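Local coordinates for protein phosphoribosylamine--glycine ligase (PDB 1VKZ) that catalyses the ATP-dependent ligation of glycine to 5-phospho-beta-D-ribosylamine, giving N(1)-(5-phospho-beta-D-ribosyl)glycinamide in de novo purine biosynthesis, at residues 247-251 against 279-283; 41-45 against 53-59. One frame throughout, in Å; residues are numbered along the deposited sequence.

Contact 1: 247-251 against 279-283; sequences KIEEL and GDPYI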
ATOM      1  N   LYS A 247      21.672  -2.408  -0.523  1.00 45.82           N
ATOM      2  CA  LYS A 247      21.189  -3.222   0.600  1.00 45.31           C
ATOM      3  C   LYS A 247      19.716  -3.556   0.471  1.00 43.77           C
ATOM      4  O   LYS A 247      19.302  -4.647   0.847  1.00 44.89           O
ATOM      5  CB  LYS A 247      21.443  -2.496   1.927  1.00 45.84           C
ATOM      6  CG  LYS A 247      22.920  -2.338   2.247  1.00 42.05           C
ATOM      7  CD  LYS A 247      23.129  -1.563   3.536  1.00 45.22           C
ATOM      8  CE  LYS A 247      24.565  -1.114   3.679  1.00 36.37           C
ATOM      9  NZ  LYS A 247      24.797  -0.464   5.007  1.00 41.85           N
ATOM     10  N   ILE A 248      18.938  -2.605  -0.057  1.00 44.28           N
ATOM     11  CA  ILE A 248      17.512  -2.793  -0.315  1.00 44.04           C
ATOM     12  C   ILE A 248      17.297  -3.837  -1.377  1.00 45.73           C
ATOM     13  O   ILE A 248      16.380  -4.659  -1.268  1.00 46.36           O
ATOM     14  CB  ILE A 248      16.815  -1.452  -0.701  1.00 42.79           C
ATOM     15  CG1 ILE A 248      16.592  -0.608   0.566  1.00 45.60           C
ATOM     16  CG2 ILE A 248      15.461  -1.703  -1.330  1.00 42.59           C
ATOM     17  CD1 ILE A 248      15.988   0.792   0.331  1.00 46.69           C
ATOM     18  N   GLU A 249      18.137  -3.785  -2.411  1.00 47.52           N
ATOM     19  CA  GLU A 249      18.137  -4.776  -3.485  1.00 48.07           C
ATOM     20  C   GLU A 249      18.402  -6.173  -2.954  1.00 46.82           C
ATOM     21  O   GLU A 249      17.793  -7.137  -3.389  1.00 45.62           O
ATOM     22  CB  GLU A 249      19.229  -4.452  -4.496  1.00 49.82           C
ATOM     23  CG  GLU A 249      18.945  -3.263  -5.400  1.00 55.37           C
ATOM     24  CD  GLU A 249      20.037  -3.056  -6.447  1.00 52.50           C
ATOM     25  OE1 GLU A 249      21.234  -3.038  -6.077  1.00 60.71           O
ATOM     26  OE2 GLU A 249      19.705  -2.894  -7.649  1.00 67.96           O
ATOM     27  N   GLU A 250      19.335  -6.254  -2.013  1.00 46.92           N
ATOM     28  CA  GLU A 250      19.737  -7.510  -1.403  1.00 48.09           C
ATOM     29  C   GLU A 250      18.608  -8.091  -0.573  1.00 46.10           C
ATOM     30  O   GLU A 250      18.451  -9.304  -0.527  1.00 44.42           O
ATOM     31  CB  GLU A 250      20.994  -7.288  -0.556  1.00 47.97           C
ATOM     32  CG  GLU A 250      21.577  -8.538   0.080  1.00 52.52           C
ATOM     33  CD  GLU A 250      22.951  -8.294   0.711  1.00 56.23           C
ATOM     34  OE1 GLU A 250      23.817  -7.629   0.064  1.00 62.15           O
ATOM     35  OE2 GLU A 250      23.172  -8.781   1.851  1.00 68.35           O
ATOM     36  N   LEU A 251      17.815  -7.229   0.070  1.00 45.63           N
ATOM     37  CA  LEU A 251      16.595  -7.671   0.774  1.00 44.07           C
ATOM     38  C   LEU A 251      15.587  -8.291  -0.179  1.00 45.23           C
ATOM     39  O   LEU A 251      14.968  -9.322   0.146  1.00 45.63           O
ATOM     40  CB  LEU A 251      15.947  -6.513   1.542  1.00 43.44           C
ATOM     41  CG  LEU A 251      16.654  -6.086   2.829  1.00 49.29           C
ATOM     42  CD1 LEU A 251      15.975  -4.843   3.468  1.00 47.94           C
ATOM     43  CD2 LEU A 251      16.758  -7.255   3.817  1.00 42.82           C
ATOM     44  N   GLY A 279      22.631   2.349   9.689  1.00 52.30           N
ATOM     45  CA  GLY A 279      23.167   2.142   8.337  1.00 51.32           C
ATOM     46  C   GLY A 279      22.489   1.050   7.507  1.00 50.77           C
ATOM     47  O   GLY A 279      22.743   0.932   6.310  1.00 50.65           O
ATOM     48  N   ASP A 280      21.639   0.238   8.120  1.00 50.25           N
ATOM     49  CA  ASP A 280      21.108  -0.938   7.432  1.00 49.08           C
ATOM     50  C   ASP A 280      19.616  -0.899   7.392  1.00 46.65           C
ATOM     51  O   ASP A 280      18.996  -0.455   8.340  1.00 43.35           O
ATOM     52  CB  ASP A 280      21.554  -2.228   8.134  1.00 52.19           C
ATOM     53  CG  ASP A 280      23.063  -2.398   8.137  1.00 54.91           C
ATOM     54  OD1 ASP A 280      23.761  -1.448   8.545  1.00 65.88           O
ATOM     55  OD2 ASP A 280      23.638  -3.437   7.747  1.00 56.12           O
ATOM     56  N   PRO A 281      19.041  -1.360   6.286  1.00 47.40           N
ATOM     57  CA  PRO A 281      17.617  -1.518   6.182  1.00 46.52           C
ATOM     58  C   PRO A 281      17.111  -2.835   6.783  1.00 44.98           C
ATOM     59  O   PRO A 281      17.612  -3.920   6.440  1.00 39.33           O
ATOM     60  CB  PRO A 281      17.383  -1.496   4.662  1.00 47.16           C
ATOM     61  CG  PRO A 281      18.583  -2.074   4.105  1.00 47.47           C
ATOM     62  CD  PRO A 281      19.711  -1.727   5.028  1.00 47.33           C
ATOM     63  N   TYR A 282      16.103  -2.688   7.651  1.00 44.98           N
ATOM     64  CA  TYR A 282      15.348  -3.779   8.274  1.00 42.89           C
ATOM     65  C   TYR A 282      13.936  -3.803   7.700  1.00 42.74           C
ATOM     66  O   TYR A 282      13.320  -2.744   7.465  1.00 36.18           O
ATOM     67  CB  TYR A 282      15.258  -3.571   9.787  1.00 43.16           C
ATOM     68  CG  TYR A 282      16.561  -3.715  10.494  1.00 40.12           C
ATOM     69  CD1 TYR A 282      17.518  -2.718  10.439  1.00 50.13           C
ATOM     70  CD2 TYR A 282      16.845  -4.846  11.223  1.00 48.97           C
ATOM     71  CE1 TYR A 282      18.731  -2.856  11.093  1.00 45.69           C
ATOM     72  CE2 TYR A 282      18.063  -5.005  11.874  1.00 46.65           C
ATOM     73  CZ  TYR A 282      18.994  -4.014  11.808  1.00 45.72           C
ATOM     74  OH  TYR A 282      20.179  -4.170  12.471  1.00 45.57           O
ATOM     75  N   ILE A 283      13.440  -5.027   7.477  1.00 45.02           N
ATOM     76  CA  ILE A 283      12.077  -5.243   7.017  1.00 45.95           C
ATOM     77  C   ILE A 283      11.118  -5.292   8.172  1.00 44.81           C
ATOM     78  O   ILE A 283      11.166  -6.223   8.974  1.00 47.13           O
ATOM     79  CB  ILE A 283      11.947  -6.535   6.200  1.00 47.03           C
ATOM     80  CG1 ILE A 283      12.848  -6.450   4.966  1.00 46.44           C
ATOM     81  CG2 ILE A 283      10.490  -6.747   5.804  1.00 43.94           C
ATOM     82  CD1 ILE A 283      12.806  -7.635   4.070  1.00 50.29           C
TER

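Contact 2: 41-45 against 53-59; sequences VHFYP and DGTNHPY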
ATOM      1  N   VAL A  41      -9.574  -0.945 -20.363  1.00 44.97           N
ATOM      2  CA  VAL A  41      -9.425  -1.138 -18.944  1.00 42.55           C
ATOM      3  C   VAL A  41     -10.780  -1.372 -18.299  1.00 41.40           C
ATOM      4  O   VAL A  41     -11.726  -0.627 -18.505  1.00 41.89           O
ATOM      5  CB  VAL A  41      -8.588   0.029 -18.314  1.00 44.67           C
ATOM      6  CG1 VAL A  41      -8.677   0.071 -16.792  1.00 41.51           C
ATOM      7  CG2 VAL A  41      -7.120  -0.084 -18.747  1.00 43.45           C
ATOM      8  N   HIS A  42     -10.863  -2.452 -17.538  1.00 42.12           N
ATOM      9  CA  HIS A  42     -12.042  -2.776 -16.771  1.00 42.11           C
ATOM     10  C   HIS A  42     -11.727  -2.739 -15.273  1.00 42.15           C
ATOM     11  O   HIS A  42     -10.754  -3.332 -14.803  1.00 41.16           O
ATOM     12  CB  HIS A  42     -12.558  -4.144 -17.183  1.00 42.61           C
ATOM     13  CG  HIS A  42     -12.772  -4.274 -18.656  1.00 40.13           C
ATOM     14  ND1 HIS A  42     -13.961  -3.942 -19.270  1.00 43.43           N
ATOM     15  CD2 HIS A  42     -11.930  -4.651 -19.644  1.00 35.83           C
ATOM     16  CE1 HIS A  42     -13.846  -4.126 -20.572  1.00 47.12           C
ATOM     17  NE2 HIS A  42     -12.621  -4.557 -20.823  1.00 45.27           N
ATOM     18  N   PHE A  43     -12.568  -2.033 -14.527  1.00 39.84           N
ATOM     19  CA  PHE A  43     -12.415  -1.944 -13.093  1.00 37.80           C
ATOM     20  C   PHE A  43     -13.520  -2.711 -12.386  1.00 37.98           C
ATOM     21  O   PHE A  43     -14.660  -2.740 -12.839  1.00 38.82           O
ATOM     22  CB  PHE A  43     -12.493  -0.525 -12.664  1.00 35.23           C
ATOM     23  CG  PHE A  43     -11.561   0.388 -13.367  1.00 34.67           C
ATOM     24  CD1 PHE A  43     -11.959   1.044 -14.529  1.00 33.69           C
ATOM     25  CD2 PHE A  43     -10.333   0.710 -12.803  1.00 38.67           C
ATOM     26  CE1 PHE A  43     -11.120   1.980 -15.148  1.00 30.94           C
ATOM     27  CE2 PHE A  43      -9.515   1.630 -13.408  1.00 40.87           C
ATOM     28  CZ  PHE A  43      -9.927   2.278 -14.609  1.00 35.31           C
ATOM     29  N   TYR A  44     -13.169  -3.332 -11.269  1.00 39.20           N
ATOM     30  CA  TYR A  44     -14.076  -4.218 -10.546  1.00 37.44           C
ATOM     31  C   TYR A  44     -13.987  -3.967  -9.035  1.00 37.99           C
ATOM     32  O   TYR A  44     -13.094  -4.516  -8.394  1.00 38.49           O
ATOM     33  CB  TYR A  44     -13.693  -5.657 -10.811  1.00 36.39           C
ATOM     34  CG  TYR A  44     -13.659  -6.048 -12.262  1.00 39.10           C
ATOM     35  CD1 TYR A  44     -12.552  -5.758 -13.055  1.00 45.20           C
ATOM     36  CD2 TYR A  44     -14.721  -6.730 -12.846  1.00 35.19           C
ATOM     37  CE1 TYR A  44     -12.527  -6.125 -14.395  1.00 40.81           C
ATOM     38  CE2 TYR A  44     -14.696  -7.102 -14.193  1.00 33.67           C
ATOM     39  CZ  TYR A  44     -13.592  -6.802 -14.934  1.00 30.13           C
ATOM     40  OH  TYR A  44     -13.569  -7.144 -16.222  1.00 40.43           O
ATOM     41  N   PRO A  45     -14.884  -3.173  -8.443  1.00 37.66           N
ATOM     42  CA  PRO A  45     -15.959  -2.433  -9.120  1.00 39.28           C
ATOM     43  C   PRO A  45     -15.650  -0.996  -9.527  1.00 38.97           C
ATOM     44  O   PRO A  45     -16.527  -0.306  -9.997  1.00 39.55           O
ATOM     45  CB  PRO A  45     -17.060  -2.436  -8.065  1.00 38.58           C
ATOM     46  CG  PRO A  45     -16.312  -2.350  -6.790  1.00 36.27           C
ATOM     47  CD  PRO A  45     -14.985  -3.023  -6.991  1.00 38.43           C
ATOM     48  N   ASP A  53     -11.631   6.491 -17.494  1.00 49.28           N
ATOM     49  CA  ASP A  53     -10.532   5.782 -18.099  1.00 47.35           C
ATOM     50  C   ASP A  53     -10.857   4.332 -18.411  1.00 45.11           C
ATOM     51  O   ASP A  53     -10.055   3.660 -19.007  1.00 47.45           O
ATOM     52  CB  ASP A  53      -9.323   5.952 -17.197  1.00 46.41           C
ATOM     53  CG  ASP A  53      -9.032   7.420 -16.939  1.00 48.65           C
ATOM     54  OD1 ASP A  53      -8.941   8.144 -17.953  1.00 53.80           O
ATOM     55  OD2 ASP A  53      -8.964   7.959 -15.803  1.00 41.19           O
ATOM     56  N   GLY A  54     -12.050   3.868 -18.069  1.00 42.92           N
ATOM     57  CA  GLY A  54     -12.466   2.514 -18.428  1.00 41.68           C
ATOM     58  C   GLY A  54     -13.908   2.250 -18.027  1.00 39.66           C
ATOM     59  O   GLY A  54     -14.624   3.169 -17.701  1.00 37.78           O
ATOM     60  N   THR A  55     -14.334   0.994 -18.078  1.00 41.87           N
ATOM     61  CA  THR A  55     -15.692   0.620 -17.714  1.00 43.37           C
ATOM     62  C   THR A  55     -15.675  -0.128 -16.393  1.00 41.28           C
ATOM     63  O   THR A  55     -14.924  -1.081 -16.234  1.00 37.08           O
ATOM     64  CB  THR A  55     -16.316  -0.290 -18.804  1.00 43.78           C
ATOM     65  OG1 THR A  55     -15.265  -0.862 -19.582  1.00 53.56           O
ATOM     66  CG2 THR A  55     -17.141   0.504 -19.825  1.00 47.57           C
ATOM     67  N   ASN A  56     -16.541   0.296 -15.481  1.00 40.84           N
ATOM     68  CA  ASN A  56     -16.715  -0.354 -14.194  1.00 41.81           C
ATOM     69  C   ASN A  56     -17.697  -1.543 -14.251  1.00 40.29           C
ATOM     70  O   ASN A  56     -18.764  -1.441 -14.835  1.00 39.89           O
ATOM     71  CB  ASN A  56     -17.236   0.674 -13.184  1.00 41.41           C
ATOM     72  CG  ASN A  56     -16.232   1.747 -12.861  1.00 43.62           C
ATOM     73  OD1 ASN A  56     -15.069   1.652 -13.229  1.00 51.51           O
ATOM     74  ND2 ASN A  56     -16.679   2.781 -12.139  1.00 37.43           N
ATOM     75  N   HIS A  57     -17.338  -2.649 -13.615  1.00 40.56           N
ATOM     76  CA  HIS A  57     -18.217  -3.804 -13.504  1.00 41.00           C
ATOM     77  C   HIS A  57     -18.208  -4.275 -12.061  1.00 41.44           C
ATOM     78  O   HIS A  57     -17.223  -4.113 -11.367  1.00 40.42           O
ATOM     79  CB  HIS A  57     -17.749  -4.949 -14.423  1.00 41.39           C
ATOM     80  CG  HIS A  57     -17.314  -4.489 -15.774  1.00 42.54           C
ATOM     81  ND1 HIS A  57     -18.075  -4.677 -16.904  1.00 46.44           N
ATOM     82  CD2 HIS A  57     -16.224  -3.791 -16.166  1.00 47.85           C
ATOM     83  CE1 HIS A  57     -17.462  -4.133 -17.941  1.00 50.41           C
ATOM     84  NE2 HIS A  57     -16.337  -3.586 -17.518  1.00 53.24           N
ATOM     85  N   PRO A  58     -19.304  -4.849 -11.595  1.00 43.67           N
ATOM     86  CA  PRO A  58     -19.323  -5.439 -10.268  1.00 45.93           C
ATOM     87  C   PRO A  58     -18.371  -6.624 -10.144  1.00 47.01           C
ATOM     88  O   PRO A  58     -18.266  -7.440 -11.060  1.00 48.73           O
ATOM     89  CB  PRO A  58     -20.784  -5.896 -10.099  1.00 47.37           C
ATOM     90  CG  PRO A  58     -21.337  -5.993 -11.482  1.00 46.70           C
ATOM     91  CD  PRO A  58     -20.614  -4.947 -12.274  1.00 45.43           C
ATOM     92  N   TYR A  59     -17.671  -6.703  -9.019  1.00 48.78           N
ATOM     93  CA  TYR A  59     -16.825  -7.855  -8.731  1.00 50.23           C
ATOM     94  C   TYR A  59     -17.671  -8.903  -7.994  1.00 51.52           C
ATOM     95  O   TYR A  59     -18.407  -8.590  -7.055  1.00 52.71           O
ATOM     96  CB  TYR A  59     -15.608  -7.438  -7.902  1.00 50.81           C
ATOM     97  CG  TYR A  59     -14.686  -8.593  -7.591  1.00 50.14           C
ATOM     98  CD1 TYR A  59     -13.926  -9.179  -8.588  1.00 46.36           C
ATOM     99  CD2 TYR A  59     -14.597  -9.105  -6.296  1.00 53.69           C
ATOM    100  CE1 TYR A  59     -13.085 -10.242  -8.322  1.00 52.37           C
ATOM    101  CE2 TYR A  59     -13.766 -10.187  -6.004  1.00 58.92           C
ATOM    102  CZ  TYR A  59     -13.008 -10.755  -7.025  1.00 57.50           C
ATOM    103  OH  TYR A  59     -12.178 -11.823  -6.746  1.00 55.20           O
TER

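Contact 1: 247-251 against 279-283
Pro281 lies with its ring against the 247-251 part of helix 242-261, where Lys247 CB comes within 3.6 Å of Pro281 CG. One turn further on, Leu251 covers the other end of the proline: Leu251 CD1 is 3.8 Å from Pro281 CB and 3.8 Å from Ile283 CG1. Ile248 CG1 adds a looser contact, 4.3 Å from Pro281 CB, and the Ile248 side chain also touches Leu197, within the predicted ATP-binding range. The axes of the segments 247-251 and 280-283 approach to 8.7 Å at 29°. The helix lies over one face of the four-stranded antiparallel sheet of the ATP-grasp domain, and this contact is with its edge strand 280-287; Leu274 on the adjacent strand 269-277 meets Leu251 and Ile283. At the solvent side, the extended Lys247 donates a hydrogen bond from NZ to Gly279 O (2.8 Å), with a long salt bridge from Lys247 NZ to Asp280 OD1 (3.8 Å). The interface is therefore mainly hydrophobic, with its polar pairing confined to the hairpin end at Gly279 and Asp280.

Contact 2: 41-45 against 53-59
The edge of the parallel sheet in the Rossmann-like N domain is formed here, where the short strand 55-56 pairs in parallel with strand 40-43: Thr55 N donates to Val41 O (3.1 Å), Phe43 N to Thr55 O (3.1 Å) and His57 N to Phe43 O (2.8 Å), so Phe43 uses both its backbone groups on the outer strand. Gly54 passes so close that its CA lies 3.2 Å from Val41 O and 3.6 Å from Phe43 CE1; a CB here would clash with both residues. His42 and Thr55 project from one face of the sheet, Phe43 and Asn56 from the other, where Phe43 CB meets Asn56 OD1 at 3.4 Å; Asn56 OD1 is hydrogen-bonded to Thr50 OG1, Asn56 ND2 to Asn47 O.

On the His42 face, His42 ND1 and His57 NE2 share a hydrogen bond of 3.0 Å. Tyr44 completes an aromatic cluster, its ring nearly parallel to that of His57 but slid aside, with centroids 5.3 Å apart. Where the chain turns a corner at Tyr44, a cis peptide precedes Pro45, and His57 O receives CA-H...O contacts from Tyr44 CA (3.3 Å) and Pro45 CA (3.1 Å). Tyr44 CB packs on Tyr59 CB at 3.9 Å.

Strand 17-22 flanks strand 40-43 on its other edge, and its His19 extends the cluster by meeting the His42 and Tyr44 rings, with His19 ND1 hydrogen-bonded to Tyr44 OH. Helix 25-36 covers Val41 and receives Asp53 through a hydrogen bond to His28, while helix 62-66 packs on Tyr44 and Tyr59.

How the contacts relate
Contacts 1 and 2 lie on opposite sides of the chain's centre, with their own centres 37 Å apart and their nearest atoms about 26 Å apart, so neither touches the other. They follow in series along the chain: 41-45 and 53-59 pair in the N domain before the ATP-grasp domain supplies 247-251 and 279-283. Only contact 1 approaches the predicted ATP and metal sites: Ile248 is about 4 Å from Leu197 of the ATP site and Ile283 about 6 Å from Glu285, a predicted Mg(2+) ligand, both measured between side chains. Glu285 is just two residues along the same strand from Ile283, so that closeness follows largely from the sequence. Contact 2 is remote from these sites.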